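Local atomic coordinates of adhesin LabA (Helicobacter pylori, PDB entry 6GMM), a protein that acts as an adhesin of the gastric pathogen, probably attaching the bacterium to LacdiNAc-bearing glycans of the gastric mucosa. Residues L64-A69 / Q189-Q194; E193-I198 / D247-A252; K143-G146 / D151-A154; L72-S77 / K136-I141. All coordinates share one frame; numbering follows the deposited sequence.

Contact 1: residues L64-A69 / Q189-Q194; sequences LALNAA and QVLLEQ
Leu66 reaches across to Leu191 and Leu192 where helices 57-76 and 188-205 pack side by side in the helical bundle of the adhesin's extracellular domain. The two run in the same general sense, their short axes inclined at 31° and 9.7 Å apart at closest approach.

All the side-chain contacts are apolar. The two methyls of Leu66 straddle CB of Leu191, CD2 at 3.8 Å and CD1 at 3.9 Å, and the two side chains cross at about a right angle; CD2 of Leu66 also lies 4.1 Å from CD2 of Leu192. Each of these leucines sets CG beside its own backbone N (chi1 -55° in Leu66), which extends the branched end into the interface. Ala65, one residue earlier, has no more than a methyl to offer; its CB meets CD2 of Leu192 at 3.8 Å, a small residue suited to a spot filled from the other helix. Beyond the pair, Leu192 also touches Ala252 and Val256 of helix 239-264.

No hydrogen bond joins the segments. Backbone enters through van der Waals contact alone, since CD2 of Leu66 rests on the main chain of Leu191, 3.5 Å from its carbonyl O.

Contact 2: residues E193-I198 / D247-A252; sequences EQASTI and DMIKNA
Ile249 lies against Ala195 and Ser196 where helix 239-264 meets helix 188-205 in the helical bundle. All the side-chain contacts between the two segments are made by this one residue on its side, and its conformation decides which atom meets which partner.

The first torsion of Ile249 (chi1 -73°) places CG1 beside the backbone N and leaves CG2 anti to that N, which sends the two branches toward Ala195 and Ser196, successive residues of the other helix. Along the longer branch chi2 is extended at 160°, carrying CD1 outward over Ala195. There it lies 4.0 Å from CB of Ala195 and closer still, at 3.6 Å, to the carbonyl O of Ala195. The shorter branch turns to the neighbouring residue, with CG2 at 4.1 Å from CB of Ser196.

Small residues suit this face of helix 188-205. Ala195 offers a bare methyl to the isoleucine; it also touches Leu66 and Ala69 of helix 57-76, placing it where three helices converge. In Ser196, OG is anti to the backbone N (chi1 -172°) and hydrogen-bonded to a residue close by in the chain, and the apolar CB is what meets Ile249. A β-branched side chain serves well opposite them, because one residue supplies two separate apolar prongs. Ile249 also touches Ile199, further along helix 188-205. Its CD1 approaches the peptide as well as the methyl, with the carbonyl C of Ala195 at 3.8 Å.

Contact 3: residues K143-G146 / D151-A154; sequences KAFG and DIPA
Ile152 lays its terminal methyl over one face of the Phe145 ring. CD1 stands 3.7 Å from the ring centroid and 19° off the ring normal, a CH-pi contact displaced toward the rim, where CE1 is the nearest ring atom at 3.5 Å. CB of Phe145 leaves its backbone away from the loop, and the extended end of Ile152 (chi2 164°) brings CD1 to the ring. Leu66 of helix 57-76 touches both side chains and adds an apolar neighbour.

The chain turns back here at the C-terminal end of helix 128-145, before strand 161-165. Gly146 leaves the helix with positive phi (73°), a backbone shape that glycine adopts easily, and its bare CA lets OD2 of Asp151 come within 3.3 Å. The returning chain is tied to the helix end by a hydrogen bond from Asp151 N to Phe145 O, 3.1 Å long and nearly straight, with the donor above the carbonyl plane.

Asp151 directs its CB toward the helix terminus, and its carboxylate suits this solvent-exposed position. A water molecule donates to both Lys143 O, at 2.8 Å, and Asp151 OD2, at 3.2 Å.

Contact 4: residues L72-S77 / K136-I141; sequences LWQVMS and KAYQII
Tyr138 meets Trp73 with its ring and Gln74 with its hydroxyl, joining helix 128-145 to the C-terminal part of helix 57-76 in the adhesin's helical bundle. From CB outward, the tyrosine passes the indole first: its CB lies 4.0 Å from CD1 of Trp73. CG of Tyr138 follows at 3.7 Å from that same CD1 of Trp73, and CD1 of Tyr138 makes the closest ring contact with it, at 3.4 Å. With chi1 at 172° the ring swings away from its own backbone N and across the gap, where the indole turns an edge to its face in an offset edge-to-face pair, planes at 62°.

Farther out, CE1 lies 3.6 Å from CG of Gln74, whose extended side chain comes to the ring's edge, amide and ring planes 75° apart. CZ of Tyr138 is 3.5 Å from NE2 of Gln74. Tyrosine suits the place because one side chain gives an aromatic face near its base and a polar atom at its end. Glutamine is long enough to reach that atom while its amide remains fixed by backbone partners, OE1 by Cys351 N and NE2 also by Ala349 O. The hydrogen bond from Gln74 NE2 to Tyr138 OH is 2.8 Å long and nearly straight, with OH in the amide plane.

All four contacts are largely buried, but Asp151 is exposed in contact 3 and shares a bridging water. Contacts 1 and 2 lie nearest the chain's centre and share helix 188-205; no hydrogen bond crosses either, contact 1 being mostly leucine on leucine and contact 2 an isoleucine against small residues. Contact 4 lies farther out, shares helix 57-76 with contact 1, and adds rings and a hydrogen bond from an amide to a hydroxyl. Contact 3 closes off helix 128-145, which contact 4 also uses, and relies on a backbone hydrogen bond at the turn. Ile152 links contacts 3 and 1 through Leu66 and Leu191, while Gln194 packs on Ala137 and Ile141, bringing contacts 1 and 2 against contact 4.

Contact 1: residues L64-A69 / Q189-Q194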
loop_
_atom_site.group_PDB
_atom_site.type_symbol
_atom_site.label_atom_id
_atom_site.label_comp_id
_atom_site.label_asym_id
_atom_site.label_seq_id
_atom_site.Cartn_x
_atom_site.Cartn_y
_atom_site.Cartn_z
ATOM N N LEU A 64 7.363 -6.599 -2.656
ATOM C CA LEU A 64 6.684 -7.820 -2.196
ATOM C C LEU A 64 5.655 -8.279 -3.178
ATOM O O LEU A 64 5.575 -9.469 -3.397
ATOM C CB LEU A 64 6.047 -7.646 -0.796
ATOM C CG LEU A 64 5.547 -8.938 -0.102
ATOM C CD1 LEU A 64 6.630 -9.966 0.002
ATOM C CD2 LEU A 64 4.936 -8.622 1.282
ATOM N N ALA A 65 4.879 -7.372 -3.784
ATOM C CA ALA A 65 3.890 -7.783 -4.791
ATOM C C ALA A 65 4.586 -8.473 -5.954
ATOM O O ALA A 65 4.118 -9.529 -6.372
ATOM C CB ALA A 65 3.085 -6.583 -5.294
ATOM N N LEU A 66 5.751 -7.948 -6.415
ATOM C CA LEU A 66 6.475 -8.553 -7.562
ATOM C C LEU A 66 7.055 -9.936 -7.230
ATOM O O LEU A 66 6.749 -10.918 -7.922
ATOM C CB LEU A 66 7.559 -7.596 -8.104
ATOM C CG LEU A 66 7.100 -6.195 -8.520
ATOM C CD1 LEU A 66 8.267 -5.352 -8.939
ATOM C CD2 LEU A 66 6.039 -6.233 -9.624
ATOM N N ASN A 67 7.843 -10.026 -6.144
ATOM C CA ASN A 67 8.418 -11.280 -5.662
ATOM C C ASN A 67 7.308 -12.278 -5.379
ATOM O O ASN A 67 7.468 -13.463 -5.646
ATOM C CB ASN A 67 9.220 -11.043 -4.392
ATOM C CG ASN A 67 10.532 -10.338 -4.628
ATOM O OD1 ASN A 67 11.239 -10.591 -5.605
ATOM N ND2 ASN A 67 10.896 -9.439 -3.732
ATOM N N ALA A 68 6.180 -11.831 -4.851
ATOM C CA ALA A 68 5.123 -12.813 -4.606
ATOM C C ALA A 68 4.459 -13.286 -5.908
ATOM O O ALA A 68 4.094 -14.461 -5.992
ATOM C CB ALA A 68 4.109 -12.297 -3.600
ATOM N N ALA A 69 4.382 -12.426 -6.952
ATOM C CA ALA A 69 3.781 -12.891 -8.215
ATOM C C ALA A 69 4.727 -13.855 -8.945
ATOM O O ALA A 69 4.296 -14.933 -9.355
ATOM C CB ALA A 69 3.399 -11.732 -9.104
ATOM N N GLN A 189 4.758 0.873 -12.456
ATOM C CA GLN A 189 3.461 0.745 -13.132
ATOM C C GLN A 189 3.486 -0.450 -14.082
ATOM O O GLN A 189 2.586 -1.301 -14.047
ATOM C CB GLN A 189 3.140 2.021 -13.915
ATOM C CG GLN A 189 1.690 2.436 -13.851
ATOM C CD GLN A 189 1.453 3.712 -14.615
ATOM O OE1 GLN A 189 2.263 4.648 -14.609
ATOM N NE2 GLN A 189 0.320 3.780 -15.281
ATOM N N VAL A 190 4.537 -0.511 -14.918
ATOM C CA VAL A 190 4.784 -1.587 -15.901
ATOM C C VAL A 190 4.929 -2.930 -15.174
ATOM O O VAL A 190 4.243 -3.888 -15.526
ATOM C CB VAL A 190 6.034 -1.247 -16.758
ATOM C CG1 VAL A 190 6.469 -2.417 -17.634
ATOM C CG2 VAL A 190 5.784 -0.005 -17.606
ATOM N N LEU A 191 5.815 -2.994 -14.166
ATOM C CA LEU A 191 6.090 -4.213 -13.397
ATOM C C LEU A 191 4.872 -4.769 -12.691
ATOM O O LEU A 191 4.635 -5.973 -12.771
ATOM C CB LEU A 191 7.256 -4.007 -12.430
ATOM C CG LEU A 191 8.556 -3.607 -13.130
ATOM C CD1 LEU A 191 9.636 -3.308 -12.148
ATOM C CD2 LEU A 191 8.974 -4.651 -14.166
ATOM N N LEU A 192 4.060 -3.913 -12.067
ATOM C CA LEU A 192 2.829 -4.368 -11.419
ATOM C C LEU A 192 1.822 -4.925 -12.424
ATOM O O LEU A 192 1.068 -5.841 -12.084
ATOM C CB LEU A 192 2.204 -3.263 -10.555
ATOM C CG LEU A 192 2.937 -3.022 -9.239
ATOM C CD1 LEU A 192 2.512 -1.743 -8.647
ATOM C CD2 LEU A 192 2.728 -4.189 -8.232
ATOM N N GLU A 193 1.840 -4.405 -13.669
ATOM C CA GLU A 193 0.989 -4.907 -14.739
ATOM C C GLU A 193 1.465 -6.323 -15.125
ATOM O O GLU A 193 0.636 -7.238 -15.288
ATOM C CB GLU A 193 0.989 -3.952 -15.951
ATOM C CG GLU A 193 0.277 -4.506 -17.189
ATOM C CD GLU A 193 -1.170 -4.945 -17.009
ATOM O OE1 GLU A 193 -1.946 -4.204 -16.360
ATOM O OE2 GLU A 193 -1.531 -6.026 -17.529
ATOM N N GLN A 194 2.819 -6.505 -15.208
ATOM C CA GLN A 194 3.454 -7.783 -15.523
ATOM C C GLN A 194 3.038 -8.788 -14.463
ATOM O O GLN A 194 2.620 -9.894 -14.800
ATOM C CB GLN A 194 4.994 -7.667 -15.551
ATOM C CG GLN A 194 5.601 -6.849 -16.692
ATOM C CD GLN A 194 4.738 -6.794 -17.922
ATOM O OE1 GLN A 194 4.426 -7.810 -18.560
ATOM N NE2 GLN A 194 4.324 -5.593 -18.265
#

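Contact 2: residues E193-I198 / D247-A252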
loop_
_atom_site.group_PDB
_atom_site.type_symbol
_atom_site.label_atom_id
_atom_site.label_comp_id
_atom_site.label_asym_id
_atom_site.label_seq_id
_atom_site.Cartn_x
_atom_site.Cartn_y
_atom_site.Cartn_z
ATOM N N GLU A 193 1.840 -4.405 -13.669
ATOM C CA GLU A 193 0.989 -4.907 -14.739
ATOM C C GLU A 193 1.465 -6.323 -15.125
ATOM O O GLU A 193 0.636 -7.238 -15.288
ATOM C CB GLU A 193 0.989 -3.952 -15.951
ATOM C CG GLU A 193 0.277 -4.506 -17.189
ATOM C CD GLU A 193 -1.170 -4.945 -17.009
ATOM O OE1 GLU A 193 -1.946 -4.204 -16.360
ATOM O OE2 GLU A 193 -1.531 -6.026 -17.529
ATOM N N GLN A 194 2.819 -6.505 -15.208
ATOM C CA GLN A 194 3.454 -7.783 -15.523
ATOM C C GLN A 194 3.038 -8.788 -14.463
ATOM O O GLN A 194 2.620 -9.894 -14.800
ATOM C CB GLN A 194 4.994 -7.667 -15.551
ATOM C CG GLN A 194 5.601 -6.849 -16.692
ATOM C CD GLN A 194 4.738 -6.794 -17.922
ATOM O OE1 GLN A 194 4.426 -7.810 -18.560
ATOM N NE2 GLN A 194 4.324 -5.593 -18.265
ATOM N N ALA A 195 3.073 -8.374 -13.190
ATOM C CA ALA A 195 2.701 -9.218 -12.059
ATOM C C ALA A 195 1.226 -9.608 -12.189
ATOM O O ALA A 195 0.871 -10.728 -11.842
ATOM C CB ALA A 195 2.922 -8.461 -10.763
ATOM N N SER A 196 0.366 -8.685 -12.692
ATOM C CA SER A 196 -1.070 -8.970 -12.823
ATOM C C SER A 196 -1.331 -9.941 -13.933
ATOM O O SER A 196 -2.204 -10.790 -13.796
ATOM C CB SER A 196 -1.881 -7.695 -13.017
ATOM O OG SER A 196 -3.267 -7.991 -12.960
ATOM N N THR A 197 -0.543 -9.856 -15.028
ATOM C CA THR A 197 -0.641 -10.760 -16.162
ATOM C C THR A 197 -0.379 -12.188 -15.715
ATOM O O THR A 197 -1.123 -13.090 -16.125
ATOM C CB THR A 197 0.302 -10.325 -17.281
ATOM O OG1 THR A 197 -0.165 -9.080 -17.797
ATOM C CG2 THR A 197 0.379 -11.358 -18.425
ATOM N N ILE A 198 0.680 -12.411 -14.914
ATOM C CA ILE A 198 1.005 -13.743 -14.395
ATOM C C ILE A 198 -0.214 -14.364 -13.697
ATOM O O ILE A 198 -0.706 -15.360 -14.169
ATOM C CB ILE A 198 2.223 -13.707 -13.437
ATOM C CG1 ILE A 198 3.533 -13.346 -14.188
ATOM C CG2 ILE A 198 2.341 -15.046 -12.668
ATOM C CD1 ILE A 198 4.714 -13.087 -13.268
ATOM N N ASP A 247 -4.808 -8.886 -4.546
ATOM C CA ASP A 247 -5.066 -7.726 -3.680
ATOM C C ASP A 247 -3.738 -6.985 -3.384
ATOM O O ASP A 247 -3.717 -5.755 -3.327
ATOM C CB ASP A 247 -5.702 -8.219 -2.387
ATOM C CG ASP A 247 -7.138 -8.707 -2.510
ATOM O OD1 ASP A 247 -7.886 -8.173 -3.378
ATOM O OD2 ASP A 247 -7.561 -9.519 -1.654
ATOM N N MET A 248 -2.621 -7.740 -3.228
ATOM C CA MET A 248 -1.286 -7.177 -3.003
ATOM C C MET A 248 -0.926 -6.262 -4.192
ATOM O O MET A 248 -0.496 -5.134 -3.998
ATOM C CB MET A 248 -0.257 -8.302 -2.903
ATOM C CG MET A 248 -0.130 -8.892 -1.525
ATOM S SD MET A 248 1.034 -10.270 -1.506
ATOM C CE MET A 248 2.530 -9.391 -1.561
ATOM N N ILE A 249 -1.170 -6.740 -5.414
ATOM C CA ILE A 249 -0.923 -6.001 -6.657
ATOM C C ILE A 249 -1.828 -4.743 -6.712
ATOM O O ILE A 249 -1.349 -3.652 -7.050
ATOM C CB ILE A 249 -1.179 -6.967 -7.856
ATOM C CG1 ILE A 249 -0.044 -8.008 -7.978
ATOM C CG2 ILE A 249 -1.417 -6.205 -9.185
ATOM C CD1 ILE A 249 -0.416 -9.323 -8.820
ATOM N N LYS A 250 -3.136 -4.923 -6.384
ATOM C CA LYS A 250 -4.128 -3.864 -6.431
ATOM C C LYS A 250 -3.759 -2.724 -5.463
ATOM O O LYS A 250 -3.683 -1.563 -5.878
ATOM C CB LYS A 250 -5.547 -4.438 -6.228
ATOM C CG LYS A 250 -6.580 -3.411 -5.761
ATOM C CD LYS A 250 -8.007 -3.966 -5.767
ATOM C CE LYS A 250 -9.027 -2.950 -5.285
ATOM N NZ LYS A 250 -10.413 -3.291 -5.716
ATOM N N ASN A 251 -3.430 -3.074 -4.216
ATOM C CA ASN A 251 -3.013 -2.125 -3.184
ATOM C C ASN A 251 -1.674 -1.438 -3.513
ATOM O O ASN A 251 -1.613 -0.219 -3.476
ATOM C CB ASN A 251 -3.008 -2.791 -1.807
ATOM C CG ASN A 251 -4.395 -2.952 -1.206
ATOM O OD1 ASN A 251 -5.157 -1.999 -1.086
ATOM N ND2 ASN A 251 -4.754 -4.157 -0.786
ATOM N N ALA A 252 -0.627 -2.182 -3.878
ATOM C CA ALA A 252 0.666 -1.560 -4.259
ATOM C C ALA A 252 0.510 -0.622 -5.503
ATOM O O ALA A 252 1.267 0.336 -5.629
ATOM C CB ALA A 252 1.703 -2.639 -4.569
#

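Contact 3: residues K143-G146 / D151-A154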
loop_
_atom_site.group_PDB
_atom_site.type_symbol
_atom_site.label_atom_id
_atom_site.label_comp_id
_atom_site.label_asym_id
_atom_site.label_seq_id
_atom_site.Cartn_x
_atom_site.Cartn_y
_atom_site.Cartn_z
ATOM N N LYS A 143 14.167 -9.431 -15.608
ATOM C CA LYS A 143 15.150 -8.475 -16.172
ATOM C C LYS A 143 15.114 -7.135 -15.452
ATOM O O LYS A 143 16.155 -6.493 -15.308
ATOM C CB LYS A 143 15.012 -8.291 -17.699
ATOM C CG LYS A 143 15.121 -9.589 -18.521
ATOM C CD LYS A 143 16.539 -10.169 -18.629
ATOM C CE LYS A 143 16.588 -11.482 -19.392
ATOM N NZ LYS A 143 15.923 -12.607 -18.667
ATOM N N ALA A 144 13.934 -6.711 -14.971
ATOM C CA ALA A 144 13.842 -5.434 -14.255
ATOM C C ALA A 144 14.596 -5.447 -12.933
ATOM O O ALA A 144 15.125 -4.402 -12.524
ATOM C CB ALA A 144 12.404 -5.075 -14.015
ATOM N N PHE A 145 14.633 -6.606 -12.249
ATOM C CA PHE A 145 15.344 -6.743 -10.972
ATOM C C PHE A 145 16.843 -6.803 -11.216
ATOM O O PHE A 145 17.604 -6.410 -10.351
ATOM C CB PHE A 145 14.905 -8.025 -10.237
ATOM C CG PHE A 145 13.750 -7.853 -9.281
ATOM C CD1 PHE A 145 12.438 -7.837 -9.745
ATOM C CD2 PHE A 145 13.965 -7.792 -7.909
ATOM C CE1 PHE A 145 11.366 -7.749 -8.854
ATOM C CE2 PHE A 145 12.891 -7.744 -7.024
ATOM C CZ PHE A 145 11.601 -7.686 -7.503
ATOM N N GLY A 146 17.254 -7.340 -12.365
ATOM C CA GLY A 146 18.665 -7.472 -12.731
ATOM C C GLY A 146 19.409 -8.545 -11.958
ATOM O O GLY A 146 18.822 -9.239 -11.113
ATOM N N ASP A 151 17.875 -3.506 -9.257
ATOM C CA ASP A 151 17.823 -2.590 -10.397
ATOM C C ASP A 151 16.550 -1.733 -10.530
ATOM O O ASP A 151 16.593 -0.729 -11.262
ATOM C CB ASP A 151 18.080 -3.351 -11.709
ATOM C CG ASP A 151 19.523 -3.798 -11.932
ATOM O OD1 ASP A 151 20.394 -3.484 -11.074
ATOM O OD2 ASP A 151 19.790 -4.432 -12.975
ATOM N N ILE A 152 15.436 -2.102 -9.854
ATOM C CA ILE A 152 14.196 -1.315 -9.981
ATOM C C ILE A 152 14.391 0.095 -9.397
ATOM O O ILE A 152 14.684 0.222 -8.206
ATOM C CB ILE A 152 12.923 -2.015 -9.414
ATOM C CG1 ILE A 152 12.756 -3.442 -9.983
ATOM C CG2 ILE A 152 11.654 -1.155 -9.662
ATOM C CD1 ILE A 152 11.798 -4.247 -9.196
ATOM N N PRO A 153 14.221 1.163 -10.211
ATOM C CA PRO A 153 14.401 2.521 -9.679
ATOM C C PRO A 153 13.337 2.915 -8.666
ATOM O O PRO A 153 12.217 2.385 -8.699
ATOM C CB PRO A 153 14.273 3.420 -10.919
ATOM C CG PRO A 153 14.379 2.498 -12.121
ATOM C CD PRO A 153 13.855 1.190 -11.643
ATOM N N ALA A 154 13.688 3.919 -7.811
ATOM C CA ALA A 154 12.830 4.563 -6.816
ATOM C C ALA A 154 11.599 5.137 -7.529
ATOM O O ALA A 154 11.703 5.559 -8.691
ATOM C CB ALA A 154 13.589 5.668 -6.137
HETATM O O HOH W 1 17.602 -4.147 -15.263
#

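Contact 4: residues L72-S77 / K136-I141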
loop_
_atom_site.group_PDB
_atom_site.type_symbol
_atom_site.label_atom_id
_atom_site.label_comp_id
_atom_site.label_asym_id
_atom_site.label_seq_id
_atom_site.Cartn_x
_atom_site.Cartn_y
_atom_site.Cartn_z
ATOM N N LEU A 72 5.021 -17.312 -6.963
ATOM C CA LEU A 72 3.942 -18.301 -7.136
ATOM C C LEU A 72 4.240 -19.096 -8.410
ATOM O O LEU A 72 4.313 -20.317 -8.353
ATOM C CB LEU A 72 2.520 -17.698 -7.170
ATOM C CG LEU A 72 1.327 -18.708 -7.210
ATOM C CD1 LEU A 72 1.130 -19.401 -5.871
ATOM C CD2 LEU A 72 0.010 -18.017 -7.594
ATOM N N TRP A 73 4.517 -18.378 -9.519
ATOM C CA TRP A 73 4.835 -18.955 -10.806
ATOM C C TRP A 73 6.033 -19.870 -10.699
ATOM O O TRP A 73 5.943 -20.997 -11.170
ATOM C CB TRP A 73 5.074 -17.855 -11.839
ATOM C CG TRP A 73 5.469 -18.361 -13.201
ATOM C CD1 TRP A 73 6.643 -18.124 -13.851
ATOM C CD2 TRP A 73 4.701 -19.219 -14.062
ATOM N NE1 TRP A 73 6.630 -18.725 -15.088
ATOM C CE2 TRP A 73 5.452 -19.403 -15.244
ATOM C CE3 TRP A 73 3.405 -19.768 -13.991
ATOM C CZ2 TRP A 73 4.988 -20.183 -16.313
ATOM C CZ3 TRP A 73 2.944 -20.527 -15.054
ATOM C CH2 TRP A 73 3.743 -20.753 -16.187
ATOM N N GLN A 74 7.122 -19.436 -10.040
ATOM C CA GLN A 74 8.297 -20.296 -9.875
ATOM C C GLN A 74 8.019 -21.549 -9.060
ATOM O O GLN A 74 8.575 -22.595 -9.367
ATOM C CB GLN A 74 9.472 -19.564 -9.229
ATOM C CG GLN A 74 10.180 -18.598 -10.163
ATOM C CD GLN A 74 11.044 -17.601 -9.420
ATOM O OE1 GLN A 74 11.031 -17.501 -8.196
ATOM N NE2 GLN A 74 11.848 -16.854 -10.144
ATOM N N VAL A 75 7.227 -21.449 -8.012
ATOM C CA VAL A 75 7.005 -22.594 -7.138
ATOM C C VAL A 75 5.977 -23.611 -7.692
ATOM O O VAL A 75 6.023 -24.771 -7.264
ATOM C CB VAL A 75 6.687 -22.159 -5.676
ATOM C CG1 VAL A 75 5.197 -21.921 -5.461
ATOM C CG2 VAL A 75 7.237 -23.174 -4.677
ATOM N N MET A 76 5.066 -23.225 -8.631
ATOM C CA MET A 76 4.132 -24.279 -9.064
ATOM C C MET A 76 4.045 -24.547 -10.618
ATOM O O MET A 76 3.334 -25.471 -11.010
ATOM C CB MET A 76 2.733 -24.071 -8.462
ATOM C CG MET A 76 2.201 -22.672 -8.588
ATOM S SD MET A 76 1.727 -22.299 -10.284
ATOM C CE MET A 76 0.100 -23.166 -10.357
ATOM N N SER A 77 4.758 -23.780 -11.468
ATOM C CA SER A 77 4.743 -23.941 -12.931
ATOM C C SER A 77 5.166 -25.359 -13.377
ATOM O O SER A 77 4.576 -25.935 -14.309
ATOM C CB SER A 77 5.622 -22.889 -13.592
ATOM O OG SER A 77 6.972 -23.006 -13.157
ATOM N N LYS A 136 6.328 -14.046 -20.753
ATOM C CA LYS A 136 6.790 -12.723 -21.179
ATOM C C LYS A 136 6.780 -11.820 -19.976
ATOM O O LYS A 136 7.771 -11.145 -19.706
ATOM C CB LYS A 136 5.923 -12.158 -22.325
ATOM C CG LYS A 136 6.384 -10.803 -22.861
ATOM C CD LYS A 136 5.658 -10.453 -24.150
ATOM C CE LYS A 136 6.004 -9.072 -24.649
ATOM N NZ LYS A 136 5.539 -8.860 -26.045
ATOM N N ALA A 137 5.669 -11.851 -19.227
ATOM C CA ALA A 137 5.484 -11.084 -18.011
ATOM C C ALA A 137 6.593 -11.435 -16.997
ATOM O O ALA A 137 7.258 -10.530 -16.499
ATOM C CB ALA A 137 4.118 -11.366 -17.424
ATOM N N TYR A 138 6.825 -12.740 -16.753
ATOM C CA TYR A 138 7.849 -13.227 -15.826
ATOM C C TYR A 138 9.255 -12.732 -16.228
ATOM O O TYR A 138 10.021 -12.282 -15.374
ATOM C CB TYR A 138 7.796 -14.769 -15.757
ATOM C CG TYR A 138 8.923 -15.412 -14.976
ATOM C CD1 TYR A 138 8.851 -15.550 -13.594
ATOM C CD2 TYR A 138 10.043 -15.922 -15.623
ATOM C CE1 TYR A 138 9.858 -16.199 -12.879
ATOM C CE2 TYR A 138 11.073 -16.533 -14.915
ATOM C CZ TYR A 138 10.966 -16.688 -13.545
ATOM O OH TYR A 138 11.973 -17.308 -12.859
ATOM N N GLN A 139 9.570 -12.800 -17.531
ATOM C CA GLN A 139 10.881 -12.389 -18.037
ATOM C C GLN A 139 11.123 -10.921 -17.850
ATOM O O GLN A 139 12.246 -10.562 -17.519
ATOM C CB GLN A 139 11.141 -12.825 -19.497
ATOM C CG GLN A 139 11.114 -14.325 -19.762
ATOM C CD GLN A 139 12.107 -15.152 -18.991
ATOM O OE1 GLN A 139 13.212 -14.704 -18.645
ATOM N NE2 GLN A 139 11.736 -16.407 -18.746
ATOM N N ILE A 140 10.074 -10.070 -17.992
ATOM C CA ILE A 140 10.207 -8.614 -17.775
ATOM C C ILE A 140 10.517 -8.327 -16.308
ATOM O O ILE A 140 11.395 -7.509 -16.017
ATOM C CB ILE A 140 9.010 -7.781 -18.326
ATOM C CG1 ILE A 140 8.991 -7.842 -19.882
ATOM C CG2 ILE A 140 9.117 -6.334 -17.856
ATOM C CD1 ILE A 140 7.661 -7.355 -20.643
ATOM N N ILE A 141 9.787 -8.993 -15.388
ATOM C CA ILE A 141 10.004 -8.859 -13.951
ATOM C C ILE A 141 11.436 -9.231 -13.608
ATOM O O ILE A 141 12.120 -8.449 -12.957
ATOM C CB ILE A 141 8.978 -9.672 -13.115
ATOM C CG1 ILE A 141 7.549 -9.110 -13.329
ATOM C CG2 ILE A 141 9.372 -9.646 -11.617
ATOM C CD1 ILE A 141 6.423 -9.914 -12.749
#